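Local coordinates for protein sortase, SrtB family (Streptococcus pneumoniae PCS8235, PDB 4Y4Q) that probably acts as a transpeptidase that cleaves sorting signals and joins or attaches proteins during assembly of the type II pilus, at residues N181-G186 with N230-V235; Q152-S157 with R208-S213. All coordinates share one frame; numbering follows the deposited sequence.

Contact 1 of 2, residues N181-G186 with N230-V235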
loop_
_atom_site.group_PDB
_atom_site.type_symbol
_atom_site.label_atom_id
_atom_site.label_comp_id
_atom_site.label_asym_id
_atom_site.label_seq_id
_atom_site.Cartn_x
_atom_site.Cartn_y
_atom_site.Cartn_z
ATOM N N ASN A 181 14.042 -6.235 5.978
ATOM C CA ASN A 181 13.576 -5.560 7.189
ATOM C C ASN A 181 12.205 -4.920 6.969
ATOM O O ASN A 181 11.434 -4.770 7.910
ATOM C CB ASN A 181 14.556 -4.458 7.613
ATOM C CG ASN A 181 15.854 -5.004 8.143
ATOM O OD1 ASN A 181 15.863 -5.820 9.065
ATOM N ND2 ASN A 181 16.965 -4.569 7.554
ATOM N N ILE A 182 11.927 -4.528 5.725
ATOM C CA ILE A 182 10.697 -3.808 5.385
ATOM C C ILE A 182 9.673 -4.725 4.717
ATOM O O ILE A 182 8.474 -4.687 5.021
ATOM C CB ILE A 182 10.999 -2.685 4.394
ATOM C CG1 ILE A 182 12.042 -1.725 4.978
ATOM C CG2 ILE A 182 9.684 -2.009 3.906
ATOM C CD1 ILE A 182 11.586 -0.974 6.194
ATOM N N TYR A 183 10.158 -5.524 3.775
ATOM C CA TYR A 183 9.320 -6.438 3.012
ATOM C C TYR A 183 9.217 -7.781 3.728
ATOM O O TYR A 183 9.691 -8.799 3.220
ATOM C CB TYR A 183 9.905 -6.634 1.605
ATOM C CG TYR A 183 9.863 -5.381 0.743
ATOM C CD1 TYR A 183 8.686 -4.984 0.119
ATOM C CD2 TYR A 183 11.003 -4.589 0.569
ATOM C CE1 TYR A 183 8.644 -3.827 -0.666
ATOM C CE2 TYR A 183 10.971 -3.446 -0.206
ATOM C CZ TYR A 183 9.783 -3.072 -0.821
ATOM O OH TYR A 183 9.738 -1.937 -1.599
ATOM N N ASP A 184 8.596 -7.766 4.905
ATOM C CA ASP A 184 8.325 -8.978 5.696
ATOM C C ASP A 184 6.858 -8.897 6.084
ATOM O O ASP A 184 6.515 -8.353 7.135
ATOM C CB ASP A 184 9.186 -8.972 6.956
ATOM C CG ASP A 184 9.085 -10.260 7.757
ATOM O OD1 ASP A 184 8.157 -11.069 7.534
ATOM O OD2 ASP A 184 9.957 -10.461 8.623
ATOM N N PRO A 185 5.978 -9.415 5.220
ATOM C CA PRO A 185 4.543 -9.191 5.420
ATOM C C PRO A 185 3.980 -10.133 6.480
ATOM O O PRO A 185 4.523 -11.219 6.698
ATOM C CB PRO A 185 3.954 -9.540 4.047
ATOM C CG PRO A 185 4.874 -10.680 3.553
ATOM C CD PRO A 185 6.262 -10.314 4.083
ATOM N N GLY A 186 2.904 -9.709 7.138
ATOM C CA GLY A 186 2.166 -10.586 8.031
ATOM C C GLY A 186 2.868 -10.918 9.333
ATOM O O GLY A 186 2.754 -12.028 9.848
ATOM N N ASN A 230 17.140 -1.187 -8.559
ATOM C CA ASN A 230 16.575 -1.919 -7.485
ATOM C C ASN A 230 15.981 -1.059 -6.387
ATOM O O ASN A 230 15.602 -1.560 -5.370
ATOM C CB ASN A 230 17.572 -2.912 -6.950
ATOM C CG ASN A 230 16.973 -4.266 -6.813
ATOM O OD1 ASN A 230 17.055 -4.877 -5.774
ATOM N ND2 ASN A 230 16.310 -4.713 -7.847
ATOM N N GLY A 231 15.868 0.235 -6.627
ATOM C CA GLY A 231 15.192 1.135 -5.721
ATOM C C GLY A 231 13.684 1.037 -5.780
ATOM O O GLY A 231 13.126 0.793 -6.824
ATOM N N ARG A 232 13.037 1.235 -4.645
ATOM C CA ARG A 232 11.587 1.257 -4.561
ATOM C C ARG A 232 11.045 2.445 -3.751
ATOM O O ARG A 232 11.695 2.937 -2.868
ATOM C CB ARG A 232 11.067 -0.031 -3.934
ATOM C CG ARG A 232 11.397 -1.305 -4.658
ATOM C CD ARG A 232 10.692 -1.454 -5.975
ATOM N NE ARG A 232 10.926 -2.747 -6.595
ATOM C CZ ARG A 232 11.914 -3.035 -7.429
ATOM N NH1 ARG A 232 12.809 -2.134 -7.751
ATOM N NH2 ARG A 232 12.003 -4.238 -7.938
ATOM N N HIS A 233 9.820 2.852 -4.053
ATOM C CA HIS A 233 9.140 3.907 -3.302
ATOM C C HIS A 233 8.007 3.276 -2.506
ATOM O O HIS A 233 7.282 2.435 -3.045
ATOM C CB HIS A 233 8.492 4.904 -4.264
ATOM C CG HIS A 233 9.446 5.848 -4.919
ATOM N ND1 HIS A 233 10.282 6.681 -4.206
ATOM C CD2 HIS A 233 9.660 6.127 -6.226
ATOM C CE1 HIS A 233 10.979 7.424 -5.046
ATOM N NE2 HIS A 233 10.621 7.108 -6.276
ATOM N N ILE A 234 7.827 3.681 -1.246
ATOM C CA ILE A 234 6.728 3.161 -0.440
ATOM C C ILE A 234 5.969 4.270 0.285
ATOM O O ILE A 234 6.593 5.167 0.870
ATOM C CB ILE A 234 7.246 2.147 0.605
ATOM C CG1 ILE A 234 7.912 0.942 -0.073
ATOM C CG2 ILE A 234 6.118 1.684 1.541
ATOM C CD1 ILE A 234 8.634 0.034 0.901
ATOM N N VAL A 235 4.633 4.243 0.229
ATOM C CA VAL A 235 3.842 5.031 1.179
ATOM C C VAL A 235 3.164 4.076 2.141
ATOM O O VAL A 235 2.746 2.988 1.748
ATOM C CB VAL A 235 2.791 6.009 0.541
ATOM C CG1 VAL A 235 3.471 7.084 -0.250
ATOM C CG2 VAL A 235 1.787 5.279 -0.309
#
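This contact lies beside the probable active-site groove of the sortase barrel, where Tyr-183 and Ile-182 of a loop meet Arg-232 and Ile-234 of strand 231-240. Arg-232 sits on the strand that follows strand 218-225, a position consistent with the conserved active-site arginine of sortases.

The end of Tyr-183 does most of the touching. Its OH lies 3.3 Å from Arg-232 CB and also packs against Arg-232 CG, so the phenol meets the aliphatic root of the arginine and not its guanidinium. The two side chains cross at about a right angle. The same OH is 3.4 Å from Ile-234 CD1 and is hydrogen-bonded to Ser-222 on the adjoining strand. That bond satisfies the hydroxyl where it packs against carbon atoms of Arg-232 and Ile-234.

Ile-234 comes from the opposite direction. Its CD1 is anti to CA (chi2 171°), which carries the methyl out from the strand. It reaches Tyr-183 CZ at 3.7 Å, meeting the ring obliquely. It also touches Ile-182 CG2 at 3.8 Å, and these two side chains slide past each other. One methyl therefore serves both loop residues.

The Arg-232 chain bends at chi2 and folds back along its own strand. There its NH1 donates to Gly-231 O at 3.1 Å, with an N-H...O angle of 165°. The oxygen lies in the guanidinium plane, but NH1 stands well above the carbonyl plane. This bond helps fix the turn of the guanidinium group.

Tyr-183 is the centre of an inverse gamma turn, closed by a weak bond from Asp-184 N to Ile-182 O. Ile-182 O is also held by Tyr-196 of helix 190-202. A loop leading into a long helix and packed beside the arginine-bearing strand is typical of the class B sortase fold.

Contact 2 of 2, residues Q152-S157 with R208-S213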
loop_
_atom_site.group_PDB
_atom_site.type_symbol
_atom_site.label_atom_id
_atom_site.label_comp_id
_atom_site.label_asym_id
_atom_site.label_seq_id
_atom_site.Cartn_x
_atom_site.Cartn_y
_atom_site.Cartn_z
ATOM N N GLN A 152 0.021 17.345 1.965
ATOM C CA GLN A 152 -1.320 17.672 1.506
ATOM C C GLN A 152 -2.186 16.479 1.085
ATOM O O GLN A 152 -3.382 16.647 0.857
ATOM C CB GLN A 152 -1.249 18.715 0.383
ATOM C CG GLN A 152 -0.550 20.011 0.803
ATOM C CD GLN A 152 -1.219 21.250 0.234
ATOM O OE1 GLN A 152 -1.568 21.294 -0.945
ATOM N NE2 GLN A 152 -1.414 22.260 1.078
ATOM N N HIS A 153 -1.542 15.347 0.853
ATOM C CA HIS A 153 -2.265 14.130 0.605
ATOM C C HIS A 153 -2.090 13.358 1.883
ATOM O O HIS A 153 -1.015 12.827 2.162
ATOM C CB HIS A 153 -1.654 13.366 -0.569
ATOM C CG HIS A 153 -1.637 14.140 -1.850
ATOM N ND1 HIS A 153 -0.609 14.993 -2.191
ATOM C CD2 HIS A 153 -2.521 14.190 -2.874
ATOM C CE1 HIS A 153 -0.861 15.535 -3.368
ATOM N NE2 HIS A 153 -2.015 15.065 -3.804
ATOM N N ARG A 154 -3.156 13.289 2.662
ATOM C CA ARG A 154 -3.122 12.500 3.878
ATOM C C ARG A 154 -4.116 11.342 3.856
ATOM O O ARG A 154 -3.848 10.282 4.404
ATOM C CB ARG A 154 -3.406 13.424 5.071
ATOM C CG ARG A 154 -3.452 12.739 6.428
ATOM C CD ARG A 154 -3.395 13.779 7.525
ATOM N NE ARG A 154 -3.762 13.276 8.845
ATOM C CZ ARG A 154 -3.618 13.980 9.966
ATOM N NH1 ARG A 154 -3.099 15.201 9.918
ATOM N NH2 ARG A 154 -3.986 13.471 11.131
ATOM N N TYR A 155 -5.265 11.547 3.224
ATOM C CA TYR A 155 -6.360 10.593 3.354
ATOM C C TYR A 155 -6.695 9.860 2.059
ATOM O O TYR A 155 -6.361 10.300 0.945
ATOM C CB TYR A 155 -7.624 11.278 3.910
ATOM C CG TYR A 155 -7.443 11.943 5.264
ATOM C CD1 TYR A 155 -7.453 11.199 6.442
ATOM C CD2 TYR A 155 -7.280 13.319 5.365
ATOM C CE1 TYR A 155 -7.296 11.812 7.679
ATOM C CE2 TYR A 155 -7.125 13.937 6.594
ATOM C CZ TYR A 155 -7.126 13.180 7.746
ATOM O OH TYR A 155 -6.976 13.803 8.970
ATOM N N GLY A 156 -7.372 8.730 2.232
ATOM C CA GLY A 156 -7.823 7.914 1.124
ATOM C C GLY A 156 -8.852 6.928 1.643
ATOM O O GLY A 156 -9.310 7.033 2.788
ATOM N N SER A 157 -9.233 5.970 0.810
ATOM C CA SER A 157 -10.171 4.955 1.258
ATOM C C SER A 157 -9.766 3.642 0.638
ATOM O O SER A 157 -8.987 3.600 -0.333
ATOM C CB SER A 157 -11.578 5.298 0.826
ATOM O OG SER A 157 -11.620 5.338 -0.582
ATOM N N ARG A 208 4.324 11.508 9.508
ATOM C CA ARG A 208 3.548 12.354 10.418
ATOM C C ARG A 208 3.267 11.551 11.672
ATOM O O ARG A 208 3.124 10.336 11.611
ATOM C CB ARG A 208 2.233 12.838 9.784
ATOM C CG ARG A 208 1.397 11.748 9.116
ATOM C CD ARG A 208 0.025 12.285 8.660
ATOM N NE ARG A 208 0.160 13.416 7.742
ATOM C CZ ARG A 208 0.261 13.300 6.423
ATOM N NH1 ARG A 208 0.220 12.099 5.864
ATOM N NH2 ARG A 208 0.395 14.390 5.662
ATOM N N ASP A 209 3.189 12.227 12.807
ATOM C CA ASP A 209 2.904 11.546 14.058
ATOM C C ASP A 209 1.412 11.215 14.155
ATOM O O ASP A 209 0.587 12.118 14.259
ATOM C CB ASP A 209 3.326 12.432 15.233
ATOM C CG ASP A 209 3.530 11.645 16.511
ATOM O OD1 ASP A 209 2.691 10.765 16.812
ATOM O OD2 ASP A 209 4.536 11.896 17.211
ATOM N N ILE A 210 1.058 9.932 14.086
ATOM C CA ILE A 210 -0.310 9.507 14.417
ATOM C C ILE A 210 -0.336 8.329 15.394
ATOM O O ILE A 210 0.708 7.742 15.707
ATOM C CB ILE A 210 -1.180 9.180 13.174
ATOM C CG1 ILE A 210 -0.754 7.868 12.512
ATOM C CG2 ILE A 210 -1.164 10.334 12.165
ATOM C CD1 ILE A 210 -1.675 7.482 11.345
ATOM N N SER A 211 -1.531 7.990 15.871
ATOM C CA SER A 211 -1.683 6.957 16.898
ATOM C C SER A 211 -1.479 5.566 16.308
ATOM O O SER A 211 -2.319 5.084 15.541
ATOM C CB SER A 211 -3.059 7.059 17.556
ATOM O OG SER A 211 -3.191 6.124 18.612
ATOM N N LEU A 212 -0.369 4.927 16.671
ATOM C CA LEU A 212 0.017 3.659 16.054
ATOM C C LEU A 212 0.401 2.582 17.055
ATOM O O LEU A 212 1.291 2.768 17.895
ATOM C CB LEU A 212 1.170 3.867 15.075
ATOM C CG LEU A 212 0.732 3.999 13.623
ATOM C CD1 LEU A 212 1.947 4.021 12.709
ATOM C CD2 LEU A 212 -0.201 2.849 13.282
ATOM N N SER A 213 -0.265 1.440 16.938
ATOM C CA SER A 213 -0.005 0.309 17.820
ATOM C C SER A 213 -0.133 -1.014 17.052
ATOM O O SER A 213 -0.728 -1.054 15.969
ATOM C CB SER A 213 -0.962 0.343 19.019
ATOM O OG SER A 213 -2.313 0.291 18.598
#
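The Arg-208 guanidinium has Arg-154 CG over the centre of one face, 3.7 Å above its plane. The Arg-154 guanidinium has Arg-208 CD over one face and Tyr-155 OH over the opposite face, both toward the rim. The two planes are 19° apart but displaced, so the Arg-208 guanidinium lies over the Arg-154 chain, while the Arg-154 guanidinium meets Arg-208 only near its rim. The closest approach is Arg-154 CD to Arg-208 NE, at 3.6 Å.

Arg-154 runs out straight, with CG anti to the backbone N (chi1 178°). Its CG also covers the centre of the Tyr-155 ring, layering its chain between Tyr-155 and Arg-208. Arg-208 instead bends at chi3 (57°), which turns its guanidinium back to lie flat along that chain, running the other way. Ile-210 CG2 approaches Arg-154 NH2 obliquely at 4.3 Å.

The like charges come near, with Arg-154 NE 4.1 Å from Arg-208 NE. Outside partners probably ease this. Arg-154 NH2 forms a salt bridge with Glu-168, while Arg-208 NH1 and NH2 bond to Ile-169 O and Phe-150 O. This is guanidinium-on-methylene packing on the sortase barrel surface, joining the turn between helix 147-152 and strand 155-160 to the loop after strand 206-207.

Both contacts reach the same curved sheet, and strand 163-176 runs past both. Their centres are 18 Å apart, and they do not touch. Contact 1 is partly buried and depends on apolar methyls and a phenol, whose hydroxyl is satisfied by the neighbouring strand. Contact 2 is a surface contact, built from two arginine side chains laid flat against each other, whose polar ends find acceptors elsewhere. Along the chain their segments alternate: 181-186 and 208-213 both belong to the connection between strands 163-176 and 218-225, one before helix 190-202 and one after it. The two contacts thus join parts of this connection on either side of the helix, in sequence, to the barrel.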